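Local coordinates for protein D-alanyl-D-alanine carboxypeptidase (Vibrio cholerae, PDB 5TR7) that probably removes the terminal D-alanine from peptidoglycan precursor peptides, as a serine carboxypeptidase of the penicillin-binding protein 5 type, at residues 37-42 against 151-156; 126-131 against 157-162; 52-57 against 107-112. One frame throughout, in Å; residues are numbered along the deposited sequence.

Interaction 1. Residues 37-42 against 151-156; sequences TKMMTS and YDLALL
With CG anti to the backbone N (chi1 -179°), Leu156 sends both methyls at the helix of residues 37-42, and Met40, extended at chi1 (177°), bends at its next two torsions and curls back to meet it. The two branches of Leu156 divide the work. CD1 takes the thioether end, lying 3.6 Å from Met40 CE, while CD2 settles at the base of the neighbouring side chain, 3.6 Å from Met39 CB, and equally close to the backbone at Met40 N. The Met40 and Leu156 side chains cross at about a right angle. With one methyl on each methionine, the leucine sits between the two. Met39 runs on past it and turns at its last torsion, bringing CE to 4.0 Å from Leu153 CD2, one turn earlier in the helix. Long, pliable methionines suit this place because the helix axes are 10.3 Å apart and inclined at 33°, a gap that short side chains would hardly span. Every touching residue is buried; no hydrogen bond crosses the contact, and the side chains that meet are all apolar. Met39 also packs on Ile200 and Lys201 of strand 196-205. The side chain of Lys38 sets out away from residues 151-156, and its NZ bonds to Ser35 OG, Asn100 OD1 and His139 O. The pairing thus backs the SxxK helix, the catalytic element of penicillin-binding proteins, in which Ser35 is the predicted nucleophile and Lys38 the predicted proton acceptor.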
loop_
_atom_site.group_PDB
_atom_site.type_symbol
_atom_site.label_atom_id
_atom_site.label_comp_id
_atom_site.label_asym_id
_atom_site.label_seq_id
_atom_site.Cartn_x
_atom_site.Cartn_y
_atom_site.Cartn_z
ATOM N N THR A 37 -0.743 5.203 1.390
ATOM C CA THR A 37 0.351 5.605 2.287
ATOM C C THR A 37 0.836 4.398 3.134
ATOM O O THR A 37 1.987 4.329 3.542
ATOM C CB THR A 37 -0.168 6.699 3.255
ATOM O OG1 THR A 37 -0.503 7.864 2.507
ATOM C CG2 THR A 37 0.861 7.083 4.295
ATOM N N LYS A 38 -0.052 3.429 3.331
ATOM C CA LYS A 38 0.277 2.229 4.112
ATOM C C LYS A 38 1.344 1.407 3.467
ATOM O O LYS A 38 2.066 0.658 4.154
ATOM C CB LYS A 38 -0.931 1.421 4.451
ATOM C CG LYS A 38 -1.946 2.205 5.307
ATOM C CD LYS A 38 -3.152 1.374 5.746
ATOM C CE LYS A 38 -4.087 2.153 6.669
ATOM N NZ LYS A 38 -4.891 3.153 5.951
ATOM N N MET A 39 1.496 1.539 2.152
ATOM C CA MET A 39 2.610 0.846 1.499
ATOM C C MET A 39 3.941 1.390 2.018
ATOM O O MET A 39 4.923 0.618 2.205
ATOM C CB MET A 39 2.572 1.034 -0.016
ATOM C CG MET A 39 1.423 0.259 -0.706
ATOM S SD MET A 39 1.604 0.277 -2.458
ATOM C CE MET A 39 1.615 1.944 -2.981
ATOM N N MET A 40 3.991 2.698 2.279
ATOM C CA MET A 40 5.274 3.274 2.734
ATOM C C MET A 40 5.508 2.819 4.171
ATOM O O MET A 40 6.612 2.504 4.571
ATOM C CB MET A 40 5.335 4.801 2.597
ATOM C CG MET A 40 6.676 5.354 3.162
ATOM S SD MET A 40 8.189 4.709 2.344
ATOM C CE MET A 40 7.831 5.718 0.881
ATOM N N THR A 41 4.441 2.755 4.945
ATOM C CA THR A 41 4.543 2.322 6.341
ATOM C C THR A 41 5.058 0.893 6.415
ATOM O O THR A 41 5.988 0.578 7.187
ATOM C CB THR A 41 3.184 2.475 7.026
ATOM O OG1 THR A 41 2.874 3.879 7.118
ATOM C CG2 THR A 41 3.179 1.875 8.417
ATOM N N SER A 42 4.496 0.032 5.583
ATOM C CA SER A 42 4.917 -1.374 5.582
ATOM C C SER A 42 6.345 -1.473 5.023
ATOM O O SER A 42 7.060 -2.410 5.368
ATOM C CB SER A 42 3.993 -2.265 4.796
ATOM O OG SER A 42 4.301 -2.162 3.424
ATOM N N TYR A 151 3.278 7.746 -10.420
ATOM C CA TYR A 151 4.597 7.251 -10.726
ATOM C C TYR A 151 5.342 6.897 -9.442
ATOM O O TYR A 151 5.888 5.797 -9.344
ATOM C CB TYR A 151 5.401 8.287 -11.515
ATOM C CG TYR A 151 6.788 7.826 -11.813
ATOM C CD1 TYR A 151 7.010 6.768 -12.708
ATOM C CD2 TYR A 151 7.882 8.395 -11.189
ATOM C CE1 TYR A 151 8.290 6.285 -12.926
ATOM C CE2 TYR A 151 9.164 7.925 -11.427
ATOM C CZ TYR A 151 9.362 6.917 -12.330
ATOM O OH TYR A 151 10.636 6.482 -12.563
ATOM N N ASP A 152 5.336 7.803 -8.464
ATOM C CA ASP A 152 6.007 7.531 -7.192
ATOM C C ASP A 152 5.424 6.307 -6.483
ATOM O O ASP A 152 6.160 5.549 -5.863
ATOM C CB ASP A 152 5.983 8.720 -6.271
ATOM C CG ASP A 152 6.868 9.895 -6.768
ATOM O OD1 ASP A 152 7.423 9.864 -7.897
ATOM O OD2 ASP A 152 7.006 10.845 -5.993
ATOM N N LEU A 153 4.103 6.175 -6.539
ATOM C CA LEU A 153 3.456 5.020 -5.950
ATOM C C LEU A 153 3.885 3.723 -6.678
ATOM O O LEU A 153 4.093 2.697 -6.031
ATOM C CB LEU A 153 1.908 5.222 -5.913
ATOM C CG LEU A 153 1.425 6.352 -4.970
ATOM C CD1 LEU A 153 0.029 6.805 -5.273
ATOM C CD2 LEU A 153 1.515 5.884 -3.543
ATOM N N ALA A 154 4.150 3.795 -7.987
ATOM C CA ALA A 154 4.632 2.645 -8.703
ATOM C C ALA A 154 6.025 2.262 -8.220
ATOM O O ALA A 154 6.341 1.065 -8.054
ATOM C CB ALA A 154 4.711 2.963 -10.171
ATOM N N LEU A 155 6.886 3.278 -8.052
ATOM C CA LEU A 155 8.237 3.028 -7.545
ATOM C C LEU A 155 8.113 2.373 -6.186
ATOM O O LEU A 155 8.812 1.455 -5.900
ATOM C CB LEU A 155 9.043 4.342 -7.391
ATOM C CG LEU A 155 9.549 5.063 -8.631
ATOM C CD1 LEU A 155 10.150 6.467 -8.318
ATOM C CD2 LEU A 155 10.541 4.212 -9.390
ATOM N N LEU A 156 7.143 2.801 -5.381
ATOM C CA LEU A 156 7.005 2.255 -4.050
ATOM C C LEU A 156 6.580 0.797 -4.077
ATOM O O LEU A 156 7.080 -0.022 -3.307
ATOM C CB LEU A 156 6.061 3.100 -3.198
ATOM C CG LEU A 156 5.815 2.689 -1.761
ATOM C CD1 LEU A 156 7.093 2.690 -0.989
ATOM C CD2 LEU A 156 4.834 3.582 -1.083
#

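Interaction 2. Residues 126-131 against 157-162; sequences SSLGMK and GQALIR
A Schellman motif closes helix 114-127, and the leucine just ahead of its glycine is what reaches helix 150-163. Gly129 takes up positive phi (85°), a backbone shape that glycine adopts readily because it has no CB, and its N bonds back to Ser126 O at 3.0 Å. The chain goes on through Met130, the centre of an inverse gamma turn. Leu128, at the corner before the glycine, has its CB directed toward the other helix. Both of its methyls close on one small target: CD2 lies 3.8 Å and CD1 3.9 Å from Ala159 CB, so that the leucine fork straddles the alanine methyl. Alanine suits the spot, since its short side chain lets the fork come close to the helix surface. One turn on, Arg162 folds back along its own helix. Its chi1 of -174° points CG away from its own N, and bends at the next two torsions carry the guanidinium over Ala159, whose CA stands 4.1 Å above the plane near its centre. The group meets Leu128 at its edge, NH1 being 4.0 Å from Leu128 CD2, and the two side chains slide past each other in opposite directions. Tyr43 of helix 37-50 touches both Leu128 and Ala159, and Met130 packs on Met40 and Leu156, which joins this corner to the deeper helix packing. Between the segments there is neither a hydrogen bond nor a salt bridge: what attraction exists is dispersion and the hydrophobic effect at a partly buried spot, where the exposed arginine lays a face over the helix backbone at Ala159 and offers an edge to the leucine, while its charge probably stays near solvent.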
loop_
_atom_site.group_PDB
_atom_site.type_symbol
_atom_site.label_atom_id
_atom_site.label_comp_id
_atom_site.label_asym_id
_atom_site.label_seq_id
_atom_site.Cartn_x
_atom_site.Cartn_y
_atom_site.Cartn_z
ATOM N N SER A 126 12.652 9.462 -0.221
ATOM C CA SER A 126 13.683 10.162 -0.961
ATOM C C SER A 126 14.734 9.193 -1.566
ATOM O O SER A 126 15.081 9.281 -2.729
ATOM C CB SER A 126 14.366 11.144 -0.040
ATOM O OG SER A 126 15.253 11.822 -0.781
ATOM N N SER A 127 15.199 8.232 -0.791
ATOM C CA SER A 127 16.203 7.318 -1.282
ATOM C C SER A 127 15.627 6.381 -2.352
ATOM O O SER A 127 16.365 5.719 -3.065
ATOM C CB SER A 127 16.814 6.581 -0.096
ATOM O OG SER A 127 15.932 5.608 0.344
ATOM N N LEU A 128 14.301 6.264 -2.427
ATOM C CA LEU A 128 13.698 5.460 -3.464
ATOM C C LEU A 128 13.432 6.290 -4.733
ATOM O O LEU A 128 12.997 5.711 -5.687
ATOM C CB LEU A 128 12.398 4.849 -3.008
ATOM C CG LEU A 128 12.465 3.793 -1.892
ATOM C CD1 LEU A 128 11.100 3.367 -1.398
ATOM C CD2 LEU A 128 13.318 2.588 -2.243
ATOM N N GLY A 129 13.672 7.614 -4.765
ATOM C CA GLY A 129 13.384 8.388 -5.994
ATOM C C GLY A 129 11.929 8.877 -6.135
ATOM O O GLY A 129 11.472 9.275 -7.187
ATOM N N MET A 130 11.225 8.908 -5.020
ATOM C CA MET A 130 9.860 9.433 -4.969
ATOM C C MET A 130 9.989 10.960 -4.723
ATOM O O MET A 130 9.582 11.473 -3.697
ATOM C CB MET A 130 9.079 8.741 -3.849
ATOM C CG MET A 130 9.053 7.208 -4.023
ATOM S SD MET A 130 8.320 6.398 -2.627
ATOM C CE MET A 130 6.632 6.999 -2.580
ATOM N N LYS A 131 10.464 11.673 -5.716
ATOM C CA LYS A 131 10.711 13.114 -5.609
ATOM C C LYS A 131 9.460 13.988 -5.540
ATOM O O LYS A 131 9.569 15.144 -5.215
ATOM C CB LYS A 131 11.592 13.525 -6.775
ATOM C CG LYS A 131 12.793 12.593 -6.952
ATOM C CD LYS A 131 13.821 13.191 -7.881
ATOM C CE LYS A 131 13.242 13.366 -9.277
ATOM N NZ LYS A 131 14.252 13.917 -10.237
ATOM N N GLY A 157 5.614 0.509 -4.919
ATOM C CA GLY A 157 5.137 -0.883 -5.066
ATOM C C GLY A 157 6.308 -1.761 -5.524
ATOM O O GLY A 157 6.510 -2.859 -5.015
ATOM N N GLN A 158 7.053 -1.279 -6.529
ATOM C CA GLN A 158 8.200 -1.992 -7.062
ATOM C C GLN A 158 9.240 -2.241 -5.953
ATOM O O GLN A 158 9.791 -3.344 -5.840
ATOM C CB GLN A 158 8.853 -1.171 -8.202
ATOM C CG GLN A 158 10.136 -1.764 -8.785
ATOM C CD GLN A 158 10.886 -0.830 -9.718
ATOM O OE1 GLN A 158 11.059 0.341 -9.460
ATOM N NE2 GLN A 158 11.246 -1.347 -10.859
ATOM N N ALA A 159 9.511 -1.210 -5.158
ATOM C CA ALA A 159 10.488 -1.326 -4.054
ATOM C C ALA A 159 10.071 -2.322 -2.999
ATOM O O ALA A 159 10.935 -2.952 -2.372
ATOM C CB ALA A 159 10.700 0.033 -3.393
ATOM N N LEU A 160 8.765 -2.416 -2.760
ATOM C CA LEU A 160 8.272 -3.390 -1.800
ATOM C C LEU A 160 8.625 -4.804 -2.243
ATOM O O LEU A 160 9.096 -5.630 -1.464
ATOM C CB LEU A 160 6.751 -3.323 -1.616
ATOM C CG LEU A 160 6.129 -2.311 -0.684
ATOM C CD1 LEU A 160 4.613 -2.198 -0.956
ATOM C CD2 LEU A 160 6.466 -2.604 0.772
ATOM N N ILE A 161 8.327 -5.105 -3.491
ATOM C CA ILE A 161 8.634 -6.435 -4.051
ATOM C C ILE A 161 10.115 -6.641 -4.128
ATOM O O ILE A 161 10.642 -7.678 -3.822
ATOM C CB ILE A 161 8.087 -6.468 -5.453
ATOM C CG1 ILE A 161 6.566 -6.315 -5.419
ATOM C CG2 ILE A 161 8.575 -7.699 -6.197
ATOM C CD1 ILE A 161 5.952 -6.057 -6.795
ATOM N N ARG A 162 10.831 -5.603 -4.501
ATOM C CA ARG A 162 12.282 -5.743 -4.672
ATOM C C ARG A 162 13.113 -5.810 -3.444
ATOM O O ARG A 162 14.104 -6.561 -3.417
ATOM C CB ARG A 162 12.798 -4.512 -5.465
ATOM C CG ARG A 162 14.249 -4.529 -5.865
ATOM C CD ARG A 162 14.824 -3.154 -5.535
ATOM N NE ARG A 162 14.312 -2.083 -6.321
ATOM C CZ ARG A 162 14.214 -0.800 -5.959
ATOM N NH1 ARG A 162 14.402 -0.295 -4.747
ATOM N NH2 ARG A 162 13.767 0.027 -6.847
#

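Interaction 3. Residues 52-57 against 107-112; sequences GNISLN and AEHVAG
Ile54 fills the close side of this contact, its CG2 methyl lying 3.7 Å from His109 CD2 and 3.8 Å from His109 NE2. The methyl approaches the imidazole obliquely. Chi1 of 59° puts CG1 of Ile54 between the backbone N and the carbonyl carbon and turns the branches to different neighbours: CG2 is given to the histidine, and the longer arm carries CD1 toward Val110. There the fit is slacker, with 4.1 Å between Ile54 CD1 and Val110 CG2. A beta-branched, buried isoleucine suits the position because it can serve two neighbours on the helix at once, and Glu48 and Val49 of helix 37-50 also touch it. The contact joins the loop that leads from helix 37-50 to strand 59-61 with the last turn of helix 100-111, in the largely helical part of the carboxypeptidase domain. Gly52, at positive phi, closes the first helix in a Schellman motif, and Gly112, also at positive phi, follows the second, so the chain bends away at both ends. His109 is partly exposed, and its ring reaches toward the loop; NE2 hydrogen-bonds to Asp58 OD2, which also accepts from Ser55 N and so ties ring and loop to one carboxylate. Farther toward solvent, no residue from 55 to 57 packs against residues 107-112. That part has other anchors, among them an ST turn, in which Asn57 N donates to Ser55 OG at 3.0 Å and 165°, and a bond from Lys86 NZ to Asn57 OD1, while Leu56 packs on Val49 and Val87.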
loop_
_atom_site.group_PDB
_atom_site.type_symbol
_atom_site.label_atom_id
_atom_site.label_comp_id
_atom_site.label_asym_id
_atom_site.label_seq_id
_atom_site.Cartn_x
_atom_site.Cartn_y
_atom_site.Cartn_z
ATOM N N GLY A 52 16.771 -6.535 11.687
ATOM C CA GLY A 52 16.787 -7.009 13.074
ATOM C C GLY A 52 16.522 -5.959 14.158
ATOM O O GLY A 52 16.727 -6.244 15.293
ATOM N N ASN A 53 16.011 -4.772 13.833
ATOM C CA ASN A 53 15.729 -3.766 14.886
ATOM C C ASN A 53 14.465 -4.077 15.612
ATOM O O ASN A 53 14.308 -3.652 16.737
ATOM C CB ASN A 53 15.618 -2.364 14.311
ATOM C CG ASN A 53 16.878 -1.920 13.616
ATOM O OD1 ASN A 53 17.905 -2.501 13.762
ATOM N ND2 ASN A 53 16.755 -0.937 12.774
ATOM N N ILE A 54 13.529 -4.758 14.946
ATOM C CA ILE A 54 12.339 -5.258 15.639
ATOM C C ILE A 54 12.167 -6.714 15.214
ATOM O O ILE A 54 12.662 -7.100 14.176
ATOM C CB ILE A 54 11.047 -4.469 15.271
ATOM C CG1 ILE A 54 10.778 -4.530 13.761
ATOM C CG2 ILE A 54 11.157 -3.038 15.763
ATOM C CD1 ILE A 54 9.472 -3.901 13.333
ATOM N N SER A 55 11.484 -7.516 16.016
ATOM C CA SER A 55 11.161 -8.901 15.670
ATOM C C SER A 55 9.623 -9.035 15.483
ATOM O O SER A 55 8.841 -8.406 16.157
ATOM C CB SER A 55 11.528 -9.835 16.798
ATOM O OG SER A 55 10.929 -11.142 16.611
ATOM N N LEU A 56 9.244 -9.954 14.628
ATOM C CA LEU A 56 7.874 -10.296 14.381
ATOM C C LEU A 56 7.183 -10.850 15.665
ATOM O O LEU A 56 5.980 -10.764 15.800
ATOM C CB LEU A 56 7.831 -11.334 13.269
ATOM C CG LEU A 56 8.326 -10.904 11.913
ATOM C CD1 LEU A 56 8.241 -12.035 10.944
ATOM C CD2 LEU A 56 7.493 -9.727 11.389
ATOM N N ASN A 57 7.977 -11.348 16.612
ATOM C CA ASN A 57 7.488 -11.905 17.884
ATOM C C ASN A 57 7.408 -10.867 19.026
ATOM O O ASN A 57 6.947 -11.213 20.112
ATOM C CB ASN A 57 8.346 -13.101 18.340
ATOM C CG ASN A 57 8.226 -14.318 17.411
ATOM O OD1 ASN A 57 7.179 -14.586 16.860
ATOM N ND2 ASN A 57 9.315 -15.097 17.276
ATOM N N ALA A 107 4.109 2.463 14.087
ATOM C CA ALA A 107 4.877 3.686 13.960
ATOM C C ALA A 107 5.584 3.981 15.280
ATOM O O ALA A 107 6.813 4.222 15.336
ATOM C CB ALA A 107 3.953 4.821 13.553
ATOM N N GLU A 108 4.811 3.868 16.363
ATOM C CA GLU A 108 5.341 4.116 17.687
ATOM C C GLU A 108 6.334 3.054 18.122
ATOM O O GLU A 108 7.352 3.382 18.721
ATOM C CB GLU A 108 4.226 4.269 18.722
ATOM C CG GLU A 108 3.354 5.490 18.530
ATOM C CD GLU A 108 2.260 5.633 19.594
ATOM O OE1 GLU A 108 1.920 4.657 20.345
ATOM O OE2 GLU A 108 1.766 6.774 19.725
ATOM N N HIS A 109 6.064 1.796 17.805
ATOM C CA HIS A 109 6.989 0.719 18.215
ATOM C C HIS A 109 8.337 0.882 17.493
ATOM O O HIS A 109 9.385 0.555 18.018
ATOM C CB HIS A 109 6.359 -0.637 17.828
ATOM C CG HIS A 109 7.180 -1.824 18.188
ATOM N ND1 HIS A 109 7.346 -2.224 19.490
ATOM C CD2 HIS A 109 7.849 -2.725 17.433
ATOM C CE1 HIS A 109 8.070 -3.318 19.532
ATOM N NE2 HIS A 109 8.415 -3.633 18.299
ATOM N N VAL A 110 8.279 1.332 16.241
ATOM C CA VAL A 110 9.493 1.508 15.451
ATOM C C VAL A 110 10.302 2.751 15.805
ATOM O O VAL A 110 11.477 2.648 16.000
ATOM C CB VAL A 110 9.200 1.513 13.940
ATOM C CG1 VAL A 110 10.371 1.999 13.128
ATOM C CG2 VAL A 110 8.806 0.130 13.458
ATOM N N ALA A 111 9.670 3.906 15.908
ATOM C CA ALA A 111 10.382 5.161 16.143
ATOM C C ALA A 111 9.940 6.004 17.344
ATOM O O ALA A 111 10.253 7.181 17.381
ATOM C CB ALA A 111 10.288 5.985 14.853
ATOM N N GLY A 112 9.218 5.412 18.310
ATOM C CA GLY A 112 8.780 6.106 19.511
ATOM C C GLY A 112 7.529 6.933 19.330
ATOM O O GLY A 112 6.588 6.828 20.123
#

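Interactions 1 and 2 are neighbours, their centres 7 Å apart, and share helix 150-163, which packs first on helix 37-50 and then on the turn ending helix 114-127. They touch directly, as where Leu155 CD1 meets Gly129 O, and their segments alternate along the chain. Interaction 3 lies about 19 Å from interaction 1 and 21 Å from interaction 2, centre to centre. Both its segments fall in sequence between those of interaction 1, and it closes before interaction 2 opens. Helix 37-50 joins the core to the edge: its start carries the predicted catalytic lysine in interaction 1, and the loop after its end belongs to interaction 3, at the domain's periphery.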